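Local coordinates for amidohydrolase 3 domain-containing protein (PDB 3IGH) that probably acts as a metal-dependent hydrolase of the amidohydrolase family, cleaving carbon-nitrogen bonds other than peptide bonds in a substrate not yet identified, at residues V261-D266 against I298-K303; L309-H314 against D326-T331. All coordinates share one frame; numbering follows the deposited sequence. Where two conformers were deposited one is given.

Contact 1 (V261-D266 against I298-K303); sequences VKLFTD and IRITEK. With SO4 (sulfate ion), chain R; SO4 (sulfate ion), chain B.
Leu263 turns CG anti to its own carbonyl carbon (chi1 -54°), and Ile300 sets CG2 anti to its backbone N. These two settings bring the leucine methyl CD2 against Ile300 CG2 at 3.6 Å, where inner strand meets outer helix in the TIM barrel of this amidohydrolase. Strand 256-264 and helix 294-305 run nearly antiparallel here, their local axes 9.7 Å apart at an angle of 171°. The two side chains meet at a slant, and CD2 also reaches Ile300 CD1 at 4.0 Å, so one methyl fits against both branches of the isoleucine. Two residues earlier on the strand, Val261 extends CG2 to the same Ile300 CG2, crossing at about a right angle and at a looser 4.2 Å. Leu263 sends its other methyl, CD1, across Thr301, 3.6 Å from OG1; that hydroxyl is hydrogen-bonded to Leu297 O one helical turn back, which allows it to sit among hydrocarbon. Leu240 of helix 237-246 also packs on Ile300. The charged groups face elsewhere. On the helix's outer side, Arg299 and Lys303 make weak bonds to a sulfate, probably from the crystallisation liquor. Lys262 points into the barrel, where CE lies over the rim of one face of the Phe264 ring and NZ donates to O4 of a second such sulfate at 2.8 Å.

Contact 2 (L309-H314 against D326-T331); sequences LDVAIH and DVFETT. With SO4 (sulfate ion), chain B.
Strand 310-315 and helix 318-331 form the first half of a beta-alpha-beta unit of the barrel wall, and the aromatic ring of Phe328 fills the gap between them by reaching Ile313 and Val311. With CG anti to the carbonyl carbon (chi1 -68°), the ring leans from the helix toward the strand. Ile313 CD1 sits over one ring face, 4.0 Å from the centroid and 30° off the normal, a CH-pi contact in which the methyl lies closest to CZ. Val311 slides past the ring the opposite way, with CG1 4.0 Å from Phe328 CE1, and its carbonyl O approaches CZ obliquely at 3.5 Å. Val327 completes the apolar group by placing CG1 4.0 Å from Ile313 CD1. On the helix, Val327 O is gripped twice, by the amide N of Thr331 and by its OG1 at 2.8 Å, the two donors coming from opposite faces of the carbonyl plane. His314, near the C-terminal end of the strand, turns its ring to the barrel interior: ND1 gives a nearly straight bond (172°) to sulfate O4 at 2.8 Å, while NE2 is tied to Gly267 O. Replacing the ring by an alanine's methyl is likely to cost Gly267 O its imidazole donor and to leave sulfate O4 without this one of its bonds, the one from Lys262 remaining. His67 and His339 bind the same sulfate, and such a cluster of histidines inside the barrel is consistent with the metal-site region of amidohydrolases, which lies at the C-terminal ends of the TIM-barrel strands.

Both contacts are buried and pack a barrel strand against a covering helix, and strands 256-264 and 310-315 are neighbours in the wall, joined by backbone bonds such as Leu263 N to Ala312 O. Val311 touches Val261 and Leu263, and Thr301 meets Val327 between the helices, so the two packing layers adjoin. Contact 1 is wholly aliphatic apart from one threonine hydroxyl, whereas contact 2 is built round an aromatic ring with a methyl on its face. Polar chemistry gathers toward the C-terminal ends of the strands: Lys262 and His314 share one sulfate, and Thr265 OG1 is hydrogen-bonded to His314 O. The second sulfate belongs to contact 1 alone, on the outer side of its helix.

Contact 1 (V261-D266 against I298-K303)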
loop_
_atom_site.group_PDB
_atom_site.type_symbol
_atom_site.label_atom_id
_atom_site.label_comp_id
_atom_site.label_asym_id
_atom_site.label_seq_id
_atom_site.Cartn_x
_atom_site.Cartn_y
_atom_site.Cartn_z
ATOM N N VAL A 261 8.210 12.281 3.208
ATOM C CA VAL A 261 9.654 12.396 2.999
ATOM C C VAL A 261 10.239 13.189 4.172
ATOM O O VAL A 261 9.566 14.057 4.746
ATOM C CB VAL A 261 9.988 13.101 1.632
ATOM C CG1 VAL A 261 9.522 14.558 1.623
ATOM C CG2 VAL A 261 11.486 13.020 1.298
ATOM N N LYS A 262 11.491 12.900 4.513
ATOM C CA LYS A 262 12.186 13.613 5.570
ATOM C C LYS A 262 13.338 14.449 4.995
ATOM O O LYS A 262 14.188 13.935 4.272
ATOM C CB LYS A 262 12.682 12.626 6.640
ATOM C CG LYS A 262 13.610 13.213 7.711
ATOM C CD LYS A 262 12.958 14.328 8.514
ATOM C CE LYS A 262 13.944 14.924 9.513
ATOM N NZ LYS A 262 14.380 13.956 10.550
ATOM N N LEU A 263 13.331 15.738 5.324
ATOM C CA LEU A 263 14.354 16.698 4.887
ATOM C C LEU A 263 15.067 17.354 6.072
ATOM O O LEU A 263 14.549 17.368 7.192
ATOM C CB LEU A 263 13.712 17.813 4.045
ATOM C CG LEU A 263 12.881 17.353 2.839
ATOM C CD1 LEU A 263 12.162 18.527 2.221
ATOM C CD2 LEU A 263 13.784 16.672 1.851
ATOM N N PHE A 264 16.223 17.951 5.790
ATOM C CA PHE A 264 17.068 18.599 6.802
ATOM C C PHE A 264 17.397 20.022 6.373
ATOM O O PHE A 264 17.723 20.262 5.215
ATOM C CB PHE A 264 18.387 17.835 6.951
ATOM C CG PHE A 264 18.228 16.449 7.498
ATOM C CD1 PHE A 264 18.339 16.216 8.871
ATOM C CD2 PHE A 264 17.973 15.373 6.650
ATOM C CE1 PHE A 264 18.193 14.932 9.389
ATOM C CE2 PHE A 264 17.815 14.083 7.161
ATOM C CZ PHE A 264 17.930 13.863 8.532
ATOM N N THR A 265 17.295 20.963 7.300
ATOM C CA THR A 265 17.847 22.299 7.083
ATOM C C THR A 265 19.226 22.438 7.724
ATOM O O THR A 265 20.119 23.013 7.117
ATOM C CB THR A 265 16.951 23.417 7.628
ATOM O OG1 THR A 265 16.633 23.154 9.001
ATOM C CG2 THR A 265 15.674 23.528 6.814
ATOM N N ASP A 266 19.391 21.922 8.949
ATOM C CA ASP A 266 20.633 22.130 9.706
ATOM C C ASP A 266 21.125 20.907 10.485
ATOM O O ASP A 266 20.595 19.806 10.335
ATOM C CB ASP A 266 20.529 23.371 10.616
ATOM C CG ASP A 266 19.561 23.193 11.785
ATOM O OD1 ASP A 266 18.733 22.258 11.791
ATOM O OD2 ASP A 266 19.594 24.043 12.701
ATOM N N ILE A 298 12.567 23.074 -1.570
ATOM C CA ILE A 298 11.283 23.329 -2.230
ATOM C C ILE A 298 11.013 22.301 -3.314
ATOM O O ILE A 298 9.896 21.795 -3.416
ATOM C CB ILE A 298 11.219 24.766 -2.802
ATOM C CG1 ILE A 298 11.157 25.761 -1.650
ATOM C CG2 ILE A 298 9.971 24.988 -3.699
ATOM C CD1 ILE A 298 11.816 27.063 -1.964
ATOM N N ARG A 299 12.040 21.984 -4.104
ATOM C CA ARG A 299 11.916 20.988 -5.170
ATOM C C ARG A 299 11.502 19.609 -4.631
ATOM O O ARG A 299 10.606 18.953 -5.180
ATOM C CB ARG A 299 13.229 20.882 -5.950
ATOM C CG ARG A 299 13.211 19.864 -7.077
ATOM C CD ARG A 299 14.546 19.800 -7.783
ATOM N NE ARG A 299 14.666 20.866 -8.773
ATOM C CZ ARG A 299 14.570 20.690 -10.087
ATOM N NH1 ARG A 299 14.689 21.733 -10.888
ATOM N NH2 ARG A 299 14.367 19.482 -10.605
ATOM N N ILE A 300 12.144 19.178 -3.553
ATOM C CA ILE A 300 11.804 17.880 -2.953
ATOM C C ILE A 300 10.386 17.905 -2.338
ATOM O O ILE A 300 9.606 16.954 -2.511
ATOM C CB ILE A 300 12.886 17.388 -1.959
ATOM C CG1 ILE A 300 14.248 17.284 -2.665
ATOM C CG2 ILE A 300 12.518 16.004 -1.408
ATOM C CD1 ILE A 300 15.447 17.104 -1.731
ATOM N N THR A 301 10.065 18.993 -1.643
ATOM C CA THR A 301 8.734 19.213 -1.088
ATOM C C THR A 301 7.656 19.103 -2.180
ATOM O O THR A 301 6.661 18.404 -2.001
ATOM C CB THR A 301 8.654 20.588 -0.376
ATOM O OG1 THR A 301 9.570 20.608 0.729
ATOM C CG2 THR A 301 7.243 20.875 0.138
ATOM N N GLU A 302 7.877 19.757 -3.320
ATOM C CA GLU A 302 6.909 19.708 -4.423
ATOM C C GLU A 302 6.784 18.329 -5.066
ATOM O O GLU A 302 5.679 17.931 -5.453
ATOM C CB GLU A 302 7.194 20.787 -5.481
ATOM C CG GLU A 302 6.966 22.235 -4.999
ATOM C CD GLU A 302 5.530 22.529 -4.558
ATOM O OE1 GLU A 302 4.872 23.349 -5.221
ATOM O OE2 GLU A 302 5.057 21.966 -3.536
ATOM N N LYS A 303 7.905 17.617 -5.189
ATOM C CA LYS A 303 7.899 16.235 -5.654
ATOM C C LYS A 303 7.021 15.374 -4.732
ATOM O O LYS A 303 6.150 14.620 -5.190
ATOM C CB LYS A 303 9.331 15.703 -5.690
ATOM C CG LYS A 303 9.477 14.296 -6.258
ATOM C CD LYS A 303 10.919 13.787 -6.147
ATOM C CE LYS A 303 11.884 14.574 -7.029
ATOM N NZ LYS A 303 11.486 14.510 -8.463
HETATM S S SO4 R . 13.338 16.096 -10.563
HETATM O O1 SO4 R . 14.124 16.313 -9.350
HETATM O O2 SO4 R . 13.936 16.835 -11.671
HETATM O O3 SO4 R . 13.326 14.673 -10.887
HETATM O O4 SO4 R . 11.969 16.561 -10.352
HETATM S S SO4 B . 16.935 13.797 13.136
HETATM O O1 SO4 B . 16.369 12.496 12.843
HETATM O O2 SO4 B . 17.130 13.916 14.572
HETATM O O3 SO4 B . 18.237 13.907 12.491
HETATM O O4 SO4 B . 16.011 14.842 12.680
#

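Contact 2 (L309-H314 against D326-T331)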
loop_
_atom_site.group_PDB
_atom_site.type_symbol
_atom_site.label_atom_id
_atom_site.label_comp_id
_atom_site.label_asym_id
_atom_site.label_seq_id
_atom_site.Cartn_x
_atom_site.Cartn_y
_atom_site.Cartn_z
ATOM N N LEU A 309 2.225 13.090 -0.469
ATOM C CA LEU A 309 3.053 12.696 0.672
ATOM C C LEU A 309 3.298 13.856 1.618
ATOM O O LEU A 309 3.379 15.019 1.189
ATOM C CB LEU A 309 4.389 12.119 0.190
ATOM C CG LEU A 309 4.348 10.722 -0.429
ATOM C CD1 LEU A 309 5.617 10.475 -1.203
ATOM C CD2 LEU A 309 4.142 9.633 0.640
ATOM N N ASP A 310 3.420 13.539 2.908
ATOM C CA ASP A 310 3.760 14.543 3.916
ATOM C C ASP A 310 5.227 14.961 3.763
ATOM O O ASP A 310 6.023 14.291 3.105
ATOM C CB ASP A 310 3.506 14.000 5.332
ATOM C CG ASP A 310 3.416 15.099 6.390
ATOM O OD1 ASP A 310 3.295 16.291 6.038
ATOM O OD2 ASP A 310 3.467 14.770 7.598
ATOM N N VAL A 311 5.575 16.099 4.336
ATOM C CA VAL A 311 6.942 16.593 4.287
ATOM C C VAL A 311 7.350 17.013 5.706
ATOM O O VAL A 311 6.722 17.893 6.315
ATOM C CB VAL A 311 7.063 17.795 3.307
ATOM C CG1 VAL A 311 8.510 18.294 3.252
ATOM C CG2 VAL A 311 6.544 17.403 1.902
ATOM N N ALA A 312 8.391 16.368 6.220
ATOM C CA ALA A 312 8.936 16.681 7.536
ATOM C C ALA A 312 10.306 17.292 7.373
ATOM O O ALA A 312 11.161 16.744 6.680
ATOM C CB ALA A 312 9.023 15.421 8.418
ATOM N N ILE A 313 10.509 18.439 8.013
ATOM C CA ILE A 313 11.786 19.129 7.938
ATOM C C ILE A 313 12.420 19.277 9.327
ATOM O O ILE A 313 11.845 19.895 10.220
ATOM C CB ILE A 313 11.653 20.529 7.274
ATOM C CG1 ILE A 313 10.932 20.420 5.912
ATOM C CG2 ILE A 313 13.036 21.143 7.104
ATOM C CD1 ILE A 313 10.842 21.741 5.114
ATOM N N HIS A 314 13.607 18.708 9.480
ATOM C CA HIS A 314 14.460 18.918 10.656
ATOM C C HIS A 314 14.901 20.383 10.693
ATOM O O HIS A 314 15.505 20.878 9.735
ATOM C CB HIS A 314 15.665 17.977 10.519
ATOM C CG HIS A 314 16.819 18.263 11.440
ATOM N ND1 HIS A 314 17.302 17.322 12.326
ATOM C CD2 HIS A 314 17.636 19.339 11.557
ATOM C CE1 HIS A 314 18.343 17.818 12.970
ATOM N NE2 HIS A 314 18.559 19.046 12.533
ATOM N N ASP A 326 10.052 29.155 5.466
ATOM C CA ASP A 326 10.100 29.696 4.094
ATOM C C ASP A 326 9.653 28.650 3.067
ATOM O O ASP A 326 8.885 28.962 2.151
ATOM C CB ASP A 326 11.512 30.190 3.740
ATOM C CG ASP A 326 11.853 31.544 4.366
ATOM O OD1 ASP A 326 10.974 32.186 4.965
ATOM O OD2 ASP A 326 13.025 31.962 4.262
ATOM N N VAL A 327 10.115 27.408 3.245
ATOM C CA VAL A 327 9.756 26.294 2.363
ATOM C C VAL A 327 8.249 26.039 2.408
ATOM O O VAL A 327 7.591 25.963 1.362
ATOM C CB VAL A 327 10.568 25.010 2.703
ATOM C CG1 VAL A 327 10.142 23.834 1.835
ATOM C CG2 VAL A 327 12.052 25.271 2.502
ATOM N N PHE A 328 7.697 25.955 3.619
ATOM C CA PHE A 328 6.268 25.720 3.792
ATOM C C PHE A 328 5.383 26.894 3.318
ATOM O O PHE A 328 4.284 26.679 2.782
ATOM C CB PHE A 328 5.955 25.284 5.243
ATOM C CG PHE A 328 6.498 23.898 5.591
ATOM C CD1 PHE A 328 6.560 22.894 4.630
ATOM C CD2 PHE A 328 6.923 23.605 6.886
ATOM C CE1 PHE A 328 7.046 21.620 4.943
ATOM C CE2 PHE A 328 7.414 22.338 7.211
ATOM C CZ PHE A 328 7.475 21.346 6.248
ATOM N N GLU A 329 5.882 28.118 3.464
ATOM C CA GLU A 329 5.148 29.282 2.990
ATOM C C GLU A 329 5.053 29.285 1.465
ATOM O O GLU A 329 3.956 29.431 0.921
ATOM C CB GLU A 329 5.784 30.581 3.479
ATOM C CG GLU A 329 4.984 31.818 3.093
ATOM C CD GLU A 329 5.837 33.076 2.982
ATOM O OE1 GLU A 329 5.283 34.116 2.576
ATOM O OE2 GLU A 329 7.050 33.035 3.298
ATOM N N THR A 330 6.185 29.066 0.792
ATOM C CA THR A 330 6.295 29.106 -0.670
ATOM C C THR A 330 5.475 28.003 -1.358
ATOM O O THR A 330 4.890 28.201 -2.425
ATOM C CB THR A 330 7.791 29.004 -1.088
ATOM O OG1 THR A 330 8.529 30.085 -0.503
ATOM C CG2 THR A 330 7.966 29.051 -2.588
ATOM N N THR A 331 5.459 26.822 -0.743
ATOM C CA THR A 331 4.760 25.688 -1.327
ATOM C C THR A 331 3.281 25.707 -0.955
ATOM O O THR A 331 2.480 24.972 -1.532
ATOM C CB THR A 331 5.400 24.350 -0.909
ATOM O OG1 THR A 331 5.463 24.268 0.526
ATOM C CG2 THR A 331 6.794 24.231 -1.493
HETATM S S SO4 B . 16.935 13.797 13.136
HETATM O O1 SO4 B . 16.369 12.496 12.843
HETATM O O2 SO4 B . 17.130 13.916 14.572
HETATM O O3 SO4 B . 18.237 13.907 12.491
HETATM O O4 SO4 B . 16.011 14.842 12.680
#